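Side-chain contacts in P35 (Autographa californica nucleopolyhedrovirus, PDB 1P35), which inhibits caspases of the host cell, thereby blocking the apoptosis that infection triggers, and also counteracts the antiviral RNA interference response: residues N60-R63 / D64-K67; I66-K69 / V70-F74; Q73-Q76 / L77-D80; V109-S112 / K113-K116; E130-E133 / K134-P138. All coordinates share one frame; numbering follows the deposited sequence.

Contact 1 of 5, residues N60-R63 / D64-K67; sequences NNLR and DRIK. With PO4 (phosphate ion), chain E.
Arg63 and its neighbour Asp64 form a salt bridge, with NH1 of Arg63 2.6 Å from OD1 of Asp64. The oxygen lies at the edge of the guanidinium, near its plane. The two flat groups stand 84° apart, and the hydrogen bond itself is weak. Asp64 has a second partner, since its OD2 pairs with Lys93. Arg65 uses one edge of its guanidinium to hold a phosphate ion, probably from the crystallisation liquor. Its NE lies 2.7 Å from phosphate O3, and its NH2 lies 3.1 Å from O1. The bend at chi3 (-61°) turns this head back toward the start of the helix. There the Leu62 methyl CD1 sits over one face, 3.4 Å from NH2 of Arg65. A water bridges Asn61 ND2 and Arg65 NH1, the second bond being weak. Asn61 ND2 also bonds to Glu78 O of the second subunit. The apolar contact is Leu62 CG against Ile66 CD1, 3.8 Å apart. Their backbones bond from Ile66 N to Leu62 O, 2.8 Å. This is the N-terminal end of helix 62-74, with Asn61 just before it. Leu62, Arg63 and Ile66 rest on strand 10-21, and Leu62 and Arg63 also touch strand 24-33.

Contact 2 of 5, residues I66-K69 / V70-F74; sequences IKSK and VDEQF. With EDO (1,2-ethanediol), chain G.
Asp71 N donates to Lys67 O over 3.0 Å. The same two residues also pair through their side chains. Lys67 NZ lies 3.3 Å from Asp71 OD2 in a salt bridge between residues one helical turn apart. The ammonium meets OD2 on the syn side, 17° out of the carboxylate plane. The lysine runs straight as far as CE, and only its last torsion (chi4 40°) turns NZ back toward the acid. One residue further on, Glu72 N bonds to Ser68 O at 3.0 Å. Glu72 CG sits between its own N and carbonyl carbon (chi1 76°), 3.3 Å from Lys69 O. Lys69 itself reaches out extended to an ethanediol, and its NZ makes a weak bond to O1 of that molecule. Arg16 holds the same ethanediol. The buried side of this helix, 62-74, faces strands 10-21 and 276-282: Val70 touches Lys280 and Phe74 packs on Tyr278, both on the latter. Asp71 OD1 forms a salt bridge to Lys280. The Asp71 carboxylate is thus shared between a lysine of its own helix and one of a strand. Two such cations would be expected to keep it ionised, and the pairing ties the helix to strand 276-282.

Contact 3 of 5, residues Q73-Q76 / L77-D80; sequences QFDQ and LERD
The Phe74 ring meets Leu77 through a single methyl, CD1, which approaches ring atom CD2 obliquely at 4.1 Å. The two side chains lie side by side and point the same way, and both reach Ile269 of strand 259-271. Two carboxylates, of Asp75 and Glu78, also come near each other. Their planes are 38° apart, and Asp75 OD1 comes within 4.0 Å of Glu78 OE1. These like charges probably repel, which could slightly raise one pKa. The other oxygen of Glu78, OE2, is held by the backbone N of Cys265. Here the chain leaves helix 62-74 and enters the long loop leading to strand 98-106, consistent with the reactive site loop that P35 offers to caspases. The i to i+3 bonds here are of the 3-10 kind, as the helix frays. Leu77 N donates to Phe74 O at 2.8 Å, coming from well above the carbonyl plane (61° out of it). Glu78 N reaches Asp75 O at 3.0 Å in a similar way, and also makes a weak bond to Phe74 O. A water donates to Asp75 O (2.7 Å) and Glu78 O (3.0 Å). Gln76 turns back along the helix, where its NE2 bonds to Glu72 O.

Contact 4 of 5, residues V109-S112 / K113-K116; sequences VLKS and KFAK
Two first torsions bring Leu110 and Phe114 together. Leu110 has its CG opposite the backbone N (chi1 -179°), which carries CD1 toward Phe114 in the next turn. Phe114 has its CG between its own N and carbonyl carbon (chi1 88°), which swings the ring back over the turn before. This is the first part of helix 110-120, which packs against helices 126-135 and 137-140 in a small helical cluster. Leu110 CD1 meets Phe114 CB at 4.1 Å, with the side chains crossing at about a right angle. Both residues are buried. Leu110 touches Leu137 and Leu140, and the Phe114 ring meets the ring of Tyr132 with the planes about 30° apart. The backbone of this turn is loosely bonded. Lys113 N is shared by Val109 O and Leu110 O, each 3.1 Å away and each weak. Phe114 N makes a weak bond to Leu110 O at 2.7 Å, poorly aligned. Val109 O has a further partner in Ser112 OG, which folds back to it at 3.0 Å. The helix is kinked just beyond. Lys111 O does not reach Ala115 N directly: it accepts a hydrogen bond from a water at 3.1 Å, and that water accepts one from Ala115 N at 2.9 Å. The ring stands beside this break, with Phe114 CD2 3.2 Å from Lys111 O. The bridging water sits over one face of the ring, 3.8 Å above its plane and displaced toward the rim.

Contact 5 of 5, residues E130-E133 / K134-P138; sequences EAYE and KYCLP
Tyr132 leaves the helix with its CG opposite the backbone N (chi1 180°), which lays the ring alongside the turn formed by Cys136 and Leu137. Beyond CB, Cys136 lies over the ring face at CG and CD2. Its sulfur, SG, lies 3.9 Å from CD2 of Tyr132. CE2 of Tyr132 is met by Cys136 CB at 3.7 Å. On the other flank, CE1 of Tyr132 touches Leu137 CD1 at 3.9 Å, with the two side chains crossing at about a right angle. At the tip, OH packs against Leu110 CD2 of helix 110-120. Cys136 CB sits over the ring face, 3.8 Å from the Tyr132 centroid and 20° off the normal, which makes a CH-pi contact. The cysteine sulfur approaches more obliquely, in a sulfur-aromatic contact.

The carbonyl of Tyr132 is gripped twice. Cys136 N and Leu137 N each reach Tyr132 O at 2.8 Å. The second bond spans five residues instead of the helical four, so the turn is widened here. Next, Glu133 O faces Pro138, which has no N-H to give, and Pro138 CD comes to 3.3 Å from that oxygen. One residue earlier than Tyr132, the regular helical bond from Tyr135 N to Ala131 O measures 2.7 Å. The Tyr135 hydroxyl bonds to Asp187, and Cys136 packs on Val2 and Phe4 of strand 2-4. The bond between residues five apart is that of a pi-turn, and it marks the junction where helix 126-135 gives way to the short helix 137-140.

In the fold
Contacts 1, 2 and 3 follow one another along helix 62-74 and into the loop beyond it. Neighbouring centres are 10 Å apart, and each contact shares two residues with the next. Contacts 4 and 5 come later in the chain, after strand 98-106, and lie more than 30 Å from the first three between centres. They touch each other directly, with centres 11 Å apart: Phe114 and Leu110 of contact 4 pack on Tyr132, Glu133 and Leu137 of contact 5. P35 thus has one helix packed across several strands and leading toward what is probably the reactive site loop, and a separate helical cluster at a distance.

Contact 1 of 5, residues N60-R63 / D64-K67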
# COMPACT_ATOMS: atom_id res chain seq x y z
N ASN A 60 -2.83 -6.82 7.96
CA ASN A 60 -2.91 -5.36 7.91
C ASN A 60 -3.24 -4.77 6.54
O ASN A 60 -3.51 -3.61 6.42
CB ASN A 60 -1.60 -4.71 8.47
CG ASN A 60 -1.28 -5.14 9.91
OD1 ASN A 60 -2.17 -5.24 10.75
ND2 ASN A 60 -0.00 -5.36 10.19
N ASN A 61 -3.21 -5.57 5.50
CA ASN A 61 -3.48 -5.03 4.20
C ASN A 61 -4.79 -5.33 3.59
O ASN A 61 -5.07 -4.81 2.50
CB ASN A 61 -2.43 -5.45 3.20
CG ASN A 61 -1.33 -4.51 3.19
OD1 ASN A 61 -1.48 -3.42 3.75
ND2 ASN A 61 -0.21 -4.87 2.55
N LEU A 62 -5.59 -6.15 4.28
CA LEU A 62 -6.89 -6.53 3.74
C LEU A 62 -7.78 -5.36 3.29
O LEU A 62 -8.44 -5.42 2.23
CB LEU A 62 -7.66 -7.35 4.75
CG LEU A 62 -8.92 -7.95 4.11
CD1 LEU A 62 -8.49 -8.70 2.84
CD2 LEU A 62 -9.61 -8.93 5.08
N ARG A 63 -7.78 -4.32 4.11
CA ARG A 63 -8.55 -3.14 3.89
C ARG A 63 -8.36 -2.59 2.47
O ARG A 63 -9.33 -2.38 1.74
CB ARG A 63 -8.13 -2.05 4.89
CG ARG A 63 -8.73 -0.69 4.47
CD ARG A 63 -8.24 0.52 5.26
NE ARG A 63 -8.97 1.77 4.96
CZ ARG A 63 -8.92 2.45 3.80
NH1 ARG A 63 -8.18 2.02 2.80
NH2 ARG A 63 -9.65 3.56 3.65
N ASP A 64 -7.11 -2.36 2.09
CA ASP A 64 -6.79 -1.81 0.79
C ASP A 64 -6.99 -2.83 -0.33
O ASP A 64 -7.22 -2.45 -1.48
CB ASP A 64 -5.34 -1.26 0.74
CG ASP A 64 -5.18 0.06 1.51
OD1 ASP A 64 -6.18 0.80 1.66
OD2 ASP A 64 -4.05 0.39 1.91
N ARG A 65 -6.90 -4.12 -0.02
CA ARG A 65 -7.10 -5.11 -1.07
C ARG A 65 -8.59 -5.20 -1.39
O ARG A 65 -8.95 -5.42 -2.53
CB ARG A 65 -6.57 -6.52 -0.69
CG ARG A 65 -5.05 -6.64 -0.62
CD ARG A 65 -4.60 -8.11 -0.85
NE ARG A 65 -5.11 -9.03 0.16
CZ ARG A 65 -4.78 -8.99 1.44
NH1 ARG A 65 -3.94 -8.07 1.87
NH2 ARG A 65 -5.29 -9.85 2.30
N ILE A 66 -9.46 -5.04 -0.38
CA ILE A 66 -10.90 -5.09 -0.64
C ILE A 66 -11.21 -3.90 -1.56
O ILE A 66 -11.71 -4.04 -2.66
CB ILE A 66 -11.70 -4.94 0.67
CG1 ILE A 66 -11.45 -6.16 1.58
CG2 ILE A 66 -13.21 -4.81 0.36
CD1 ILE A 66 -11.95 -5.96 2.96
N LYS A 67 -10.83 -2.72 -1.11
CA LYS A 67 -11.07 -1.52 -1.84
C LYS A 67 -10.48 -1.55 -3.27
O LYS A 67 -11.09 -1.06 -4.21
CB LYS A 67 -10.55 -0.33 -1.02
CG LYS A 67 -10.80 0.99 -1.65
CD LYS A 67 -10.43 2.18 -0.75
CE LYS A 67 -10.59 3.46 -1.58
NZ LYS A 67 -11.83 3.30 -2.44
P PO4 E . -7.12 -12.24 -0.29
O1 PO4 E . -7.14 -12.06 1.22
O2 PO4 E . -8.51 -12.54 -0.80
O3 PO4 E . -6.62 -10.98 -0.99
O4 PO4 E . -6.14 -13.37 -0.57
O HOH W 1 -1.19 -7.13 0.63

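Contact 2 of 5, residues I66-K69 / V70-F74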
# COMPACT_ATOMS: atom_id res chain seq x y z
N ILE A 66 -9.46 -5.04 -0.38
CA ILE A 66 -10.90 -5.09 -0.64
C ILE A 66 -11.21 -3.90 -1.56
O ILE A 66 -11.71 -4.04 -2.66
CB ILE A 66 -11.70 -4.94 0.67
CG1 ILE A 66 -11.45 -6.16 1.58
CG2 ILE A 66 -13.21 -4.81 0.36
CD1 ILE A 66 -11.95 -5.96 2.96
N LYS A 67 -10.83 -2.72 -1.11
CA LYS A 67 -11.07 -1.52 -1.84
C LYS A 67 -10.48 -1.55 -3.27
O LYS A 67 -11.09 -1.06 -4.21
CB LYS A 67 -10.55 -0.33 -1.02
CG LYS A 67 -10.80 0.99 -1.65
CD LYS A 67 -10.43 2.18 -0.75
CE LYS A 67 -10.59 3.46 -1.58
NZ LYS A 67 -11.83 3.30 -2.44
N SER A 68 -9.31 -2.13 -3.43
CA SER A 68 -8.67 -2.20 -4.74
C SER A 68 -9.43 -3.13 -5.65
O SER A 68 -9.52 -2.91 -6.86
CB SER A 68 -7.21 -2.71 -4.62
OG SER A 68 -6.75 -3.27 -5.83
N LYS A 69 -9.93 -4.22 -5.08
CA LYS A 69 -10.63 -5.17 -5.90
C LYS A 69 -11.96 -4.62 -6.43
O LYS A 69 -12.35 -4.93 -7.56
CB LYS A 69 -10.87 -6.49 -5.16
CG LYS A 69 -9.61 -7.33 -5.06
CD LYS A 69 -9.97 -8.76 -4.69
CE LYS A 69 -8.74 -9.66 -4.76
NZ LYS A 69 -8.99 -10.98 -4.09
N VAL A 70 -12.63 -3.85 -5.58
CA VAL A 70 -13.92 -3.26 -5.94
C VAL A 70 -13.67 -2.23 -7.00
O VAL A 70 -14.27 -2.31 -8.07
CB VAL A 70 -14.66 -2.69 -4.70
CG1 VAL A 70 -15.97 -1.96 -5.14
CG2 VAL A 70 -15.04 -3.88 -3.78
N ASP A 71 -12.74 -1.30 -6.72
CA ASP A 71 -12.34 -0.27 -7.68
C ASP A 71 -11.90 -0.82 -9.04
O ASP A 71 -12.14 -0.19 -10.05
CB ASP A 71 -11.19 0.62 -7.15
CG ASP A 71 -11.62 1.53 -6.01
OD1 ASP A 71 -12.84 1.78 -5.89
OD2 ASP A 71 -10.75 2.04 -5.27
N GLU A 72 -11.29 -2.00 -9.10
CA GLU A 72 -10.87 -2.43 -10.44
C GLU A 72 -12.04 -3.02 -11.26
O GLU A 72 -11.89 -3.30 -12.45
CB GLU A 72 -9.71 -3.43 -10.38
CG GLU A 72 -10.13 -4.83 -9.98
CD GLU A 72 -8.98 -5.83 -10.01
OE1 GLU A 72 -7.97 -5.65 -9.28
OE2 GLU A 72 -9.09 -6.81 -10.77
N GLN A 73 -13.17 -3.27 -10.62
CA GLN A 73 -14.30 -3.76 -11.40
C GLN A 73 -15.03 -2.54 -11.98
O GLN A 73 -15.53 -2.60 -13.11
CB GLN A 73 -15.25 -4.58 -10.55
CG GLN A 73 -14.74 -5.91 -10.08
CD GLN A 73 -14.39 -6.84 -11.25
OE1 GLN A 73 -15.18 -7.00 -12.22
NE2 GLN A 73 -13.23 -7.47 -11.16
N PHE A 74 -15.06 -1.44 -11.22
CA PHE A 74 -15.74 -0.25 -11.66
C PHE A 74 -14.94 0.62 -12.62
O PHE A 74 -15.51 1.35 -13.46
CB PHE A 74 -16.23 0.58 -10.44
CG PHE A 74 -17.41 -0.06 -9.73
CD1 PHE A 74 -17.22 -1.12 -8.83
CD2 PHE A 74 -18.73 0.29 -10.10
CE1 PHE A 74 -18.32 -1.84 -8.32
CE2 PHE A 74 -19.83 -0.40 -9.60
CZ PHE A 74 -19.64 -1.48 -8.71
C1 EDO G . -9.94 -8.87 -1.14
O1 EDO G . -8.79 -9.38 -1.86
C2 EDO G . -11.09 -9.84 -1.19
O2 EDO G . -10.74 -10.98 -0.45

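Contact 3 of 5, residues Q73-Q76 / L77-D80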
# COMPACT_ATOMS: atom_id res chain seq x y z
N GLN A 73 -13.17 -3.27 -10.62
CA GLN A 73 -14.30 -3.76 -11.40
C GLN A 73 -15.03 -2.54 -11.98
O GLN A 73 -15.53 -2.60 -13.11
CB GLN A 73 -15.25 -4.58 -10.55
CG GLN A 73 -14.74 -5.91 -10.08
CD GLN A 73 -14.39 -6.84 -11.25
OE1 GLN A 73 -15.18 -7.00 -12.22
NE2 GLN A 73 -13.23 -7.47 -11.16
N PHE A 74 -15.06 -1.44 -11.22
CA PHE A 74 -15.74 -0.25 -11.66
C PHE A 74 -14.94 0.62 -12.62
O PHE A 74 -15.51 1.35 -13.46
CB PHE A 74 -16.23 0.58 -10.44
CG PHE A 74 -17.41 -0.06 -9.73
CD1 PHE A 74 -17.22 -1.12 -8.83
CD2 PHE A 74 -18.73 0.29 -10.10
CE1 PHE A 74 -18.32 -1.84 -8.32
CE2 PHE A 74 -19.83 -0.40 -9.60
CZ PHE A 74 -19.64 -1.48 -8.71
N ASP A 75 -13.61 0.56 -12.49
CA ASP A 75 -12.75 1.33 -13.38
C ASP A 75 -13.03 0.90 -14.79
O ASP A 75 -13.01 1.72 -15.70
CB ASP A 75 -11.28 1.12 -13.07
CG ASP A 75 -10.82 1.96 -11.91
OD1 ASP A 75 -11.63 2.72 -11.34
OD2 ASP A 75 -9.63 1.85 -11.55
N GLN A 76 -13.31 -0.38 -14.95
CA GLN A 76 -13.61 -0.96 -16.24
C GLN A 76 -14.88 -0.38 -16.86
O GLN A 76 -15.18 -0.63 -18.02
CB GLN A 76 -13.78 -2.48 -16.11
CG GLN A 76 -12.45 -3.25 -15.96
CD GLN A 76 -12.66 -4.75 -15.71
OE1 GLN A 76 -13.41 -5.41 -16.44
NE2 GLN A 76 -11.99 -5.28 -14.70
N LEU A 77 -15.63 0.40 -16.09
CA LEU A 77 -16.85 0.93 -16.64
C LEU A 77 -16.63 2.37 -17.06
O LEU A 77 -17.35 2.91 -17.89
CB LEU A 77 -17.98 0.86 -15.60
CG LEU A 77 -18.40 -0.48 -15.03
CD1 LEU A 77 -19.55 -0.24 -14.07
CD2 LEU A 77 -18.81 -1.44 -16.14
N GLU A 78 -15.60 2.97 -16.47
CA GLU A 78 -15.26 4.36 -16.68
C GLU A 78 -14.36 4.71 -17.86
O GLU A 78 -13.70 3.86 -18.43
CB GLU A 78 -14.67 4.92 -15.39
CG GLU A 78 -15.68 4.76 -14.22
CD GLU A 78 -15.17 5.27 -12.88
OE1 GLU A 78 -13.95 5.60 -12.79
OE2 GLU A 78 -15.99 5.32 -11.93
N ARG A 79 -14.41 5.99 -18.22
CA ARG A 79 -13.63 6.58 -19.30
C ARG A 79 -13.24 7.93 -18.70
O ARG A 79 -13.99 8.93 -18.73
CB ARG A 79 -14.47 6.72 -20.58
CG ARG A 79 -14.84 5.36 -21.33
CD ARG A 79 -15.47 5.62 -22.73
NE ARG A 79 -16.63 6.53 -22.65
CZ ARG A 79 -17.90 6.16 -22.70
NH1 ARG A 79 -18.22 4.88 -22.84
NH2 ARG A 79 -18.86 7.07 -22.60
N ASP A 80 -12.07 7.93 -18.07
CA ASP A 80 -11.57 9.13 -17.44
C ASP A 80 -10.36 9.54 -18.22
O ASP A 80 -9.31 8.91 -18.10
CB ASP A 80 -11.16 8.83 -16.01
CG ASP A 80 -10.80 10.07 -15.25
OD1 ASP A 80 -10.21 10.96 -15.85
OD2 ASP A 80 -11.10 10.13 -14.03
O HOH W 2 -11.15 3.10 -17.10

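Contact 4 of 5, residues V109-S112 / K113-K116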
# COMPACT_ATOMS: atom_id res chain seq x y z
N VAL A 109 -34.28 -10.18 21.02
CA VAL A 109 -34.13 -9.71 22.39
C VAL A 109 -33.63 -8.28 22.55
O VAL A 109 -33.61 -7.76 23.67
CB VAL A 109 -33.18 -10.66 23.25
CG1 VAL A 109 -33.78 -12.05 23.35
CG2 VAL A 109 -31.81 -10.76 22.62
N LEU A 110 -33.23 -7.64 21.44
CA LEU A 110 -32.67 -6.27 21.48
C LEU A 110 -33.53 -5.16 22.07
O LEU A 110 -33.00 -4.31 22.77
CB LEU A 110 -32.16 -5.84 20.09
CG LEU A 110 -31.54 -4.43 20.01
CD1 LEU A 110 -30.36 -4.33 20.98
CD2 LEU A 110 -31.06 -4.12 18.58
N LYS A 111 -34.83 -5.12 21.77
CA LYS A 111 -35.69 -4.09 22.32
C LYS A 111 -35.72 -4.11 23.84
O LYS A 111 -35.78 -3.06 24.50
CB LYS A 111 -37.13 -4.21 21.82
CG LYS A 111 -37.99 -3.05 22.32
CD LYS A 111 -39.33 -2.94 21.60
CE LYS A 111 -39.94 -1.53 21.76
NZ LYS A 111 -41.18 -1.34 20.94
N SER A 112 -35.69 -5.32 24.41
CA SER A 112 -35.73 -5.43 25.86
C SER A 112 -34.36 -5.28 26.48
O SER A 112 -34.25 -5.08 27.68
CB SER A 112 -36.37 -6.77 26.28
OG SER A 112 -35.60 -7.88 25.86
N LYS A 113 -33.31 -5.38 25.66
CA LYS A 113 -31.96 -5.23 26.19
C LYS A 113 -31.25 -3.91 25.85
O LYS A 113 -30.23 -3.60 26.47
CB LYS A 113 -31.04 -6.37 25.71
CG LYS A 113 -31.22 -7.73 26.37
CD LYS A 113 -29.98 -8.59 26.10
CE LYS A 113 -29.93 -9.88 26.92
NZ LYS A 113 -28.61 -10.59 26.76
N PHE A 114 -31.78 -3.11 24.92
CA PHE A 114 -31.08 -1.89 24.52
C PHE A 114 -30.72 -0.83 25.59
O PHE A 114 -29.56 -0.37 25.65
CB PHE A 114 -31.77 -1.27 23.27
CG PHE A 114 -32.89 -0.31 23.57
CD1 PHE A 114 -32.62 0.94 24.12
CD2 PHE A 114 -34.20 -0.64 23.23
CE1 PHE A 114 -33.66 1.86 24.34
CE2 PHE A 114 -35.25 0.27 23.45
CZ PHE A 114 -34.97 1.53 24.01
N ALA A 115 -31.67 -0.46 26.44
CA ALA A 115 -31.40 0.51 27.51
C ALA A 115 -30.32 -0.06 28.43
O ALA A 115 -29.44 0.67 28.88
CB ALA A 115 -32.67 0.78 28.30
N LYS A 116 -30.37 -1.37 28.68
CA LYS A 116 -29.38 -2.00 29.56
C LYS A 116 -28.05 -1.80 28.88
O LYS A 116 -27.07 -1.42 29.52
CB LYS A 116 -29.64 -3.52 29.73
CG LYS A 116 -28.66 -4.28 30.68
CD LYS A 116 -28.38 -5.78 30.26
CE LYS A 116 -27.44 -5.90 29.01
NZ LYS A 116 -27.11 -7.28 28.47
O HOH W 3 -34.10 -1.96 26.84

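Contact 5 of 5, residues E130-E133 / K134-P138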
# COMPACT_ATOMS: atom_id res chain seq x y z
N GLU A 130 -33.71 7.93 24.29
CA GLU A 130 -34.82 8.12 23.39
C GLU A 130 -34.31 8.30 21.97
O GLU A 130 -34.96 7.87 21.02
CB GLU A 130 -35.66 9.34 23.82
CG GLU A 130 -36.20 9.23 25.26
CD GLU A 130 -37.26 10.27 25.59
OE1 GLU A 130 -37.05 11.47 25.29
OE2 GLU A 130 -38.30 9.88 26.18
N ALA A 131 -33.13 8.90 21.84
CA ALA A 131 -32.55 9.13 20.52
C ALA A 131 -32.31 7.77 19.84
O ALA A 131 -32.72 7.54 18.69
CB ALA A 131 -31.26 9.88 20.66
N TYR A 132 -31.68 6.87 20.60
CA TYR A 132 -31.40 5.52 20.17
C TYR A 132 -32.67 4.76 19.72
O TYR A 132 -32.69 4.13 18.66
CB TYR A 132 -30.70 4.74 21.30
CG TYR A 132 -30.40 3.30 20.89
CD1 TYR A 132 -31.37 2.32 20.97
CD2 TYR A 132 -29.18 2.97 20.32
CE1 TYR A 132 -31.15 1.03 20.49
CE2 TYR A 132 -28.95 1.65 19.82
CZ TYR A 132 -29.96 0.70 19.91
OH TYR A 132 -29.78 -0.58 19.37
N GLU A 133 -33.70 4.79 20.55
CA GLU A 133 -34.95 4.09 20.26
C GLU A 133 -35.66 4.71 19.06
O GLU A 133 -36.39 4.03 18.31
CB GLU A 133 -35.89 4.10 21.49
CG GLU A 133 -37.32 3.60 21.22
CD GLU A 133 -38.08 3.24 22.49
OE1 GLU A 133 -37.98 4.01 23.46
OE2 GLU A 133 -38.78 2.19 22.52
N LYS A 134 -35.45 6.01 18.86
CA LYS A 134 -36.07 6.69 17.73
C LYS A 134 -35.28 6.54 16.42
O LYS A 134 -35.85 6.30 15.36
CB LYS A 134 -36.20 8.18 17.99
CG LYS A 134 -36.97 8.89 16.85
CD LYS A 134 -37.09 10.38 17.13
CE LYS A 134 -38.02 11.06 16.13
NZ LYS A 134 -38.02 12.52 16.47
N TYR A 135 -33.96 6.68 16.50
CA TYR A 135 -33.18 6.66 15.28
C TYR A 135 -32.41 5.40 14.93
O TYR A 135 -32.10 5.19 13.75
CB TYR A 135 -32.23 7.84 15.29
CG TYR A 135 -32.94 9.18 15.38
CD1 TYR A 135 -33.76 9.62 14.34
CD2 TYR A 135 -32.74 10.02 16.48
CE1 TYR A 135 -34.36 10.90 14.37
CE2 TYR A 135 -33.33 11.29 16.54
CZ TYR A 135 -34.14 11.73 15.48
OH TYR A 135 -34.69 12.98 15.51
N CYS A 136 -32.11 4.58 15.94
CA CYS A 136 -31.34 3.36 15.76
C CYS A 136 -32.16 2.07 15.86
O CYS A 136 -32.14 1.25 14.94
CB CYS A 136 -30.23 3.31 16.80
SG CYS A 136 -29.11 4.78 16.82
N LEU A 137 -32.90 1.89 16.96
CA LEU A 137 -33.64 0.65 17.15
C LEU A 137 -34.38 0.17 15.93
O LEU A 137 -34.21 -1.00 15.52
CB LEU A 137 -34.62 0.76 18.31
CG LEU A 137 -35.19 -0.61 18.66
CD1 LEU A 137 -34.12 -1.37 19.48
CD2 LEU A 137 -36.49 -0.47 19.45
N PRO A 138 -35.14 1.07 15.26
CA PRO A 138 -35.94 0.74 14.05
C PRO A 138 -35.11 0.16 12.86
O PRO A 138 -35.65 -0.57 12.02
CB PRO A 138 -36.60 2.09 13.67
CG PRO A 138 -36.71 2.84 15.01
CD PRO A 138 -35.25 2.51 15.56